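Local coordinates for protein ketosynthase (Streptomyces sp. MSC090213JE08, PDB 6KXD) that probably acts as the chain-length-factor-type partner in the ketosynthase that builds the ishigamide polyketide chain, within a family generally assigned 3-oxoacyl-[acyl-carrier-protein] synthase activity, at residues B[197-202]-B[235-240]; B[19-24]-B[242-247]. One frame throughout, in Å; residues are numbered along the deposited sequence.

Interaction 1 (B[197-202]-B[235-240]); sequences ATKYLV and LFLVEQ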
loop_
_atom_site.group_PDB
_atom_site.type_symbol
_atom_site.label_atom_id
_atom_site.label_comp_id
_atom_site.label_asym_id
_atom_site.label_seq_id
_atom_site.Cartn_x
_atom_site.Cartn_y
_atom_site.Cartn_z
ATOM N N ALA B 197 12.386 -11.019 -5.793
ATOM C CA ALA B 197 11.466 -11.943 -6.413
ATOM C C ALA B 197 12.021 -12.259 -7.799
ATOM O O ALA B 197 12.632 -11.406 -8.390
ATOM C CB ALA B 197 10.077 -11.323 -6.510
ATOM N N THR B 198 11.796 -13.484 -8.277
ATOM C CA THR B 198 12.116 -13.899 -9.654
ATOM C C THR B 198 10.869 -13.803 -10.536
ATOM O O THR B 198 10.952 -13.721 -11.739
ATOM C CB THR B 198 12.665 -15.333 -9.636
ATOM O OG1 THR B 198 11.650 -16.203 -9.113
ATOM C CG2 THR B 198 13.909 -15.406 -8.769
ATOM N N LYS B 199 9.693 -13.939 -9.925
ATOM C CA LYS B 199 8.450 -13.835 -10.634
ATOM C C LYS B 199 7.484 -13.024 -9.755
ATOM O O LYS B 199 7.613 -12.980 -8.537
ATOM C CB LYS B 199 7.762 -15.177 -10.865
ATOM C CG LYS B 199 8.472 -16.185 -11.744
ATOM C CD LYS B 199 7.538 -17.324 -12.110
ATOM C CE LYS B 199 8.249 -18.656 -12.203
ATOM N NZ LYS B 199 8.827 -19.018 -10.878
ATOM N N TYR B 200 6.510 -12.399 -10.398
ATOM C CA TYR B 200 5.557 -11.561 -9.707
ATOM C C TYR B 200 4.195 -11.734 -10.316
ATOM O O TYR B 200 4.053 -11.769 -11.539
ATOM C CB TYR B 200 5.894 -10.072 -9.793
ATOM C CG TYR B 200 6.226 -9.461 -8.471
ATOM C CD1 TYR B 200 5.228 -9.109 -7.547
ATOM C CD2 TYR B 200 7.538 -9.250 -8.125
ATOM C CE1 TYR B 200 5.565 -8.558 -6.320
ATOM C CE2 TYR B 200 7.887 -8.690 -6.909
ATOM C CZ TYR B 200 6.896 -8.331 -6.010
ATOM O OH TYR B 200 7.326 -7.820 -4.828
ATOM N N LEU B 201 3.200 -11.843 -9.436
ATOM C CA LEU B 201 1.807 -11.677 -9.756
ATOM C C LEU B 201 1.506 -10.217 -9.486
ATOM O O LEU B 201 1.720 -9.780 -8.387
ATOM C CB LEU B 201 0.922 -12.490 -8.829
ATOM C CG LEU B 201 0.651 -13.945 -9.125
ATOM C CD1 LEU B 201 1.763 -14.776 -8.575
ATOM C CD2 LEU B 201 -0.675 -14.353 -8.483
ATOM N N VAL B 202 1.136 -9.476 -10.522
ATOM C CA VAL B 202 1.015 -8.032 -10.411
ATOM C C VAL B 202 -0.366 -7.714 -10.933
ATOM O O VAL B 202 -0.735 -8.150 -12.055
ATOM C CB VAL B 202 2.000 -7.267 -11.305
ATOM C CG1 VAL B 202 1.847 -5.745 -11.148
ATOM C CG2 VAL B 202 3.423 -7.689 -11.064
ATOM N N LEU B 235 -4.646 -9.312 -13.616
ATOM C CA LEU B 235 -3.395 -9.764 -13.081
ATOM C C LEU B 235 -2.465 -10.239 -14.196
ATOM O O LEU B 235 -2.958 -10.762 -15.219
ATOM C CB LEU B 235 -3.579 -10.972 -12.164
ATOM C CG LEU B 235 -4.386 -10.776 -10.890
ATOM C CD1 LEU B 235 -4.503 -12.119 -10.185
ATOM C CD2 LEU B 235 -3.721 -9.751 -9.970
ATOM N N PHE B 236 -1.181 -10.010 -13.956
ATOM C CA PHE B 236 -0.089 -10.351 -14.840
ATOM C C PHE B 236 0.927 -11.200 -14.116
ATOM O O PHE B 236 1.226 -10.973 -12.930
ATOM C CB PHE B 236 0.599 -9.094 -15.358
ATOM C CG PHE B 236 -0.431 -8.175 -15.899
ATOM C CD1 PHE B 236 -1.028 -8.453 -17.132
ATOM C CD2 PHE B 236 -0.877 -7.117 -15.139
ATOM C CE1 PHE B 236 -2.021 -7.625 -17.619
ATOM C CE2 PHE B 236 -1.925 -6.334 -15.591
ATOM C CZ PHE B 236 -2.491 -6.598 -16.833
ATOM N N LEU B 237 1.453 -12.188 -14.845
ATOM C CA LEU B 237 2.594 -12.885 -14.369
ATOM C C LEU B 237 3.806 -12.197 -15.000
ATOM O O LEU B 237 3.896 -12.115 -16.246
ATOM C CB LEU B 237 2.438 -14.366 -14.748
ATOM C CG LEU B 237 3.381 -15.311 -13.994
ATOM C CD1 LEU B 237 4.812 -14.991 -14.277
ATOM C CD2 LEU B 237 3.139 -15.225 -12.501
ATOM N N VAL B 238 4.685 -11.628 -14.187
ATOM C CA VAL B 238 5.881 -10.941 -14.631
ATOM C C VAL B 238 7.133 -11.738 -14.244
ATOM O O VAL B 238 7.266 -12.205 -13.122
ATOM C CB VAL B 238 5.942 -9.514 -14.045
ATOM C CG1 VAL B 238 7.187 -8.764 -14.463
ATOM C CG2 VAL B 238 4.677 -8.744 -14.430
ATOM N N GLU B 239 8.061 -11.839 -15.187
ATOM C CA GLU B 239 9.333 -12.563 -15.007
ATOM C C GLU B 239 10.456 -11.703 -15.582
ATOM O O GLU B 239 10.196 -10.695 -16.244
ATOM C CB GLU B 239 9.286 -13.912 -15.733
ATOM C CG GLU B 239 7.980 -14.628 -15.578
ATOM C CD GLU B 239 8.046 -16.075 -15.997
ATOM O OE1 GLU B 239 7.100 -16.541 -16.634
ATOM O OE2 GLU B 239 9.081 -16.723 -15.659
ATOM N N GLN B 240 11.697 -12.093 -15.293
ATOM C CA GLN B 240 12.873 -11.481 -15.884
ATOM C C GLN B 240 13.049 -12.127 -17.254
ATOM O O GLN B 240 12.828 -13.353 -17.413
ATOM C CB GLN B 240 14.085 -11.678 -14.972
ATOM C CG GLN B 240 13.849 -11.253 -13.534
ATOM C CD GLN B 240 14.471 -9.918 -13.224
ATOM O OE1 GLN B 240 14.015 -8.856 -13.664
ATOM N NE2 GLN B 240 15.531 -9.979 -12.442
HETATM O O HOH W 1 12.348 -14.251 -13.667
#
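Lys199 and Glu239 run side by side on one face of an antiparallel strand pair, pointing the same way. Lys199 CB lies 3.8 Å from Val238 O; CG is anti to the carbonyl carbon, beside the backbone N (chi1 -64°), and the chain then follows the glutamate carboxylate: CG is 4.0 Å and CD 3.9 Å from Glu239 OE2, while CD also meets Leu237 CD1. CE is still 4.0 Å from Glu239 OE2, but NZ passes on to 5.3 Å from Glu239 OE2. This amino group has a weak hydrogen bond to Ala109 O and a long, weak ion pair with Glu245. Glu239 OE1 hydrogen-bonds Thr23 OG1, and OE2 takes the backbone N-H of Glu245.

On the same face Leu201 CD1 meets Leu237 CD2, and Leu201 also packs against helix 86-99. On the other face, Val202 CG2 packs 3.7 Å from Val238 CG2, and helix 180-193 covers Tyr200 and Val202. Two reciprocal pairs of backbone bonds, Tyr200 with Val238 and Val202 with Phe236, fix the register; the straightest, Val238 N to Tyr200 O at 2.7 Å, is almost linear (N-H...O 175°). Antiparallel strands sandwiched between helices in this way belong to a mixed sheet characteristic of the thiolase fold of ketosynthases.

Interaction 2 (B[19-24]-B[242-247]); sequences TPVITG and EAAERP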
loop_
_atom_site.group_PDB
_atom_site.type_symbol
_atom_site.label_atom_id
_atom_site.label_comp_id
_atom_site.label_asym_id
_atom_site.label_seq_id
_atom_site.Cartn_x
_atom_site.Cartn_y
_atom_site.Cartn_z
ATOM N N THR B 19 15.122 -6.991 -18.059
ATOM C CA THR B 19 13.863 -6.335 -18.432
ATOM C C THR B 19 12.712 -7.246 -18.023
ATOM O O THR B 19 12.694 -8.443 -18.314
ATOM C CB THR B 19 13.759 -5.984 -19.924
ATOM O OG1 THR B 19 14.669 -4.921 -20.214
ATOM C CG2 THR B 19 12.362 -5.558 -20.315
ATOM N N PRO B 20 11.703 -6.719 -17.305
ATOM C CA PRO B 20 10.552 -7.548 -16.970
ATOM C C PRO B 20 9.688 -7.812 -18.204
ATOM O O PRO B 20 9.521 -6.944 -19.062
ATOM C CB PRO B 20 9.844 -6.766 -15.862
ATOM C CG PRO B 20 10.274 -5.341 -16.050
ATOM C CD PRO B 20 11.633 -5.364 -16.734
ATOM N N VAL B 21 9.151 -9.022 -18.252
ATOM C CA VAL B 21 8.297 -9.462 -19.253
ATOM C C VAL B 21 7.040 -9.976 -18.588
ATOM O O VAL B 21 7.103 -10.639 -17.561
ATOM C CB VAL B 21 8.942 -10.523 -20.167
ATOM C CG1 VAL B 21 10.081 -9.895 -20.956
ATOM C CG2 VAL B 21 9.432 -11.748 -19.432
ATOM N N ILE B 22 5.918 -9.668 -19.232
ATOM C CA ILE B 22 4.708 -10.271 -18.877
ATOM C C ILE B 22 4.589 -11.585 -19.651
ATOM O O ILE B 22 4.604 -11.558 -20.878
ATOM C CB ILE B 22 3.547 -9.350 -19.214
ATOM C CG1 ILE B 22 3.618 -8.049 -18.413
ATOM C CG2 ILE B 22 2.265 -10.105 -19.019
ATOM C CD1 ILE B 22 2.545 -7.050 -18.839
ATOM N N THR B 23 4.378 -12.689 -18.935
ATOM C CA THR B 23 4.309 -14.033 -19.575
ATOM C C THR B 23 2.937 -14.651 -19.404
ATOM O O THR B 23 2.688 -15.757 -19.896
ATOM C CB THR B 23 5.409 -14.937 -19.017
ATOM O OG1 THR B 23 5.055 -15.123 -17.648
ATOM C CG2 THR B 23 6.775 -14.315 -19.162
ATOM N N GLY B 24 2.007 -13.902 -18.806
ATOM C CA GLY B 24 0.684 -14.391 -18.632
ATOM C C GLY B 24 -0.201 -13.311 -18.029
ATOM O O GLY B 24 0.315 -12.388 -17.425
ATOM N N GLU B 242 15.456 -12.896 -19.196
ATOM C CA GLU B 242 16.475 -13.982 -19.190
ATOM C C GLU B 242 15.844 -15.296 -18.720
ATOM O O GLU B 242 15.955 -16.340 -19.395
ATOM C CB GLU B 242 17.644 -13.711 -18.238
ATOM C CG GLU B 242 18.193 -12.301 -18.291
ATOM C CD GLU B 242 17.538 -11.345 -17.311
ATOM O OE1 GLU B 242 17.550 -11.625 -16.088
ATOM O OE2 GLU B 242 17.000 -10.328 -17.778
ATOM N N ALA B 243 15.172 -15.223 -17.566
ATOM C CA ALA B 243 14.820 -16.399 -16.818
ATOM C C ALA B 243 13.405 -16.869 -17.162
ATOM O O ALA B 243 12.934 -17.835 -16.599
ATOM C CB ALA B 243 14.979 -16.095 -15.347
ATOM N N ALA B 244 12.731 -16.190 -18.093
ATOM C CA ALA B 244 11.310 -16.420 -18.306
ATOM C C ALA B 244 11.076 -17.884 -18.672
ATOM O O ALA B 244 11.680 -18.378 -19.607
ATOM C CB ALA B 244 10.772 -15.501 -19.366
ATOM N N GLU B 245 10.163 -18.517 -17.924
ATOM C CA GLU B 245 9.819 -19.931 -18.006
ATOM C C GLU B 245 8.622 -20.134 -18.936
ATOM O O GLU B 245 8.263 -21.272 -19.235
ATOM C CB GLU B 245 9.501 -20.475 -16.610
ATOM C CG GLU B 245 10.609 -20.179 -15.610
ATOM C CD GLU B 245 10.458 -20.799 -14.234
ATOM O OE1 GLU B 245 9.307 -21.091 -13.820
ATOM O OE2 GLU B 245 11.508 -20.979 -13.578
ATOM N N ARG B 246 7.998 -19.032 -19.364
ATOM C CA ARG B 246 6.945 -19.073 -20.367
ATOM C C ARG B 246 7.209 -17.968 -21.382
ATOM O O ARG B 246 7.903 -17.003 -21.085
ATOM C CB ARG B 246 5.567 -18.984 -19.704
ATOM C CG ARG B 246 4.958 -20.350 -19.414
ATOM C CD ARG B 246 4.118 -20.383 -18.159
ATOM N NE ARG B 246 3.196 -19.263 -18.145
ATOM C CZ ARG B 246 2.007 -19.251 -18.731
ATOM N NH1 ARG B 246 1.540 -20.341 -19.317
ATOM N NH2 ARG B 246 1.301 -18.137 -18.731
ATOM N N PRO B 247 6.722 -18.097 -22.635
ATOM C CA PRO B 247 7.050 -17.119 -23.665
ATOM C C PRO B 247 6.535 -15.740 -23.250
ATOM O O PRO B 247 5.409 -15.593 -22.769
ATOM C CB PRO B 247 6.361 -17.610 -24.950
ATOM C CG PRO B 247 5.406 -18.721 -24.514
ATOM C CD PRO B 247 5.841 -19.170 -23.127
#
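Thr23 OG1 makes a hydrogen bond to Glu239 OE1, and the same threonine turns its methyl group to the loop 242-247. With OG1 held between the backbone N and the carbonyl carbon (chi1 66°), CG2 lies beside the backbone N, where it comes within 3.5 Å of Arg246 O. Thr23 CB meanwhile sits 4.1 Å from Arg246 CB.

Next to this methyl, Ala244 places its own methyl against two strand residues: its CB is 4.0 Å from Val21 CG2 and 4.2 Å from Thr23 CG2. Arg246 reaches further along the strand. Its chain bends at chi2 and chi3; at its far end NH2 lies 3.0 Å from Thr23 O, while Gly24 CA lies at the guanidinium edge, near its plane, 3.8 Å from NH2. Val108 also touches this side chain. The NE atom of Arg246 is buried here and has no partner in the model. An alanine in place of Arg246 would keep the CB packing on Thr23 but would probably leave Thr23 O without its positive neighbour and open a gap beside Gly24.

At the other end, Glu242 OE2 hydrogen-bonds Gly18 N, just ahead of the strand. The contact is thus made chiefly by Thr23 against Arg246, with Ala244 on Val21 added. Thr23 OG1 and Glu242 OE2 have their hydrogen bonds outside the two segments, the methyls pack across, and the guanidinium would probably add an electrostatic pull on Thr23 O.

Overall arrangement
From the N terminus, the chain first enters strand 20-29, which waits more than two hundred residues for the loop 242-247 of interaction 2. Between these ends it passes through strand 114-119 and helix 180-193 into strand 199-206, then returns along strand 229-240, so that interaction 1 closes a short loop wholly within the long one. The two meet directly: strand 229-240 lies between 199-206 and 20-29, and Leu237 O is 2.8 Å from Thr23 N. Together they tie the first strand, strands 199-206 and 229-240, and the loop leading to strand 250-259.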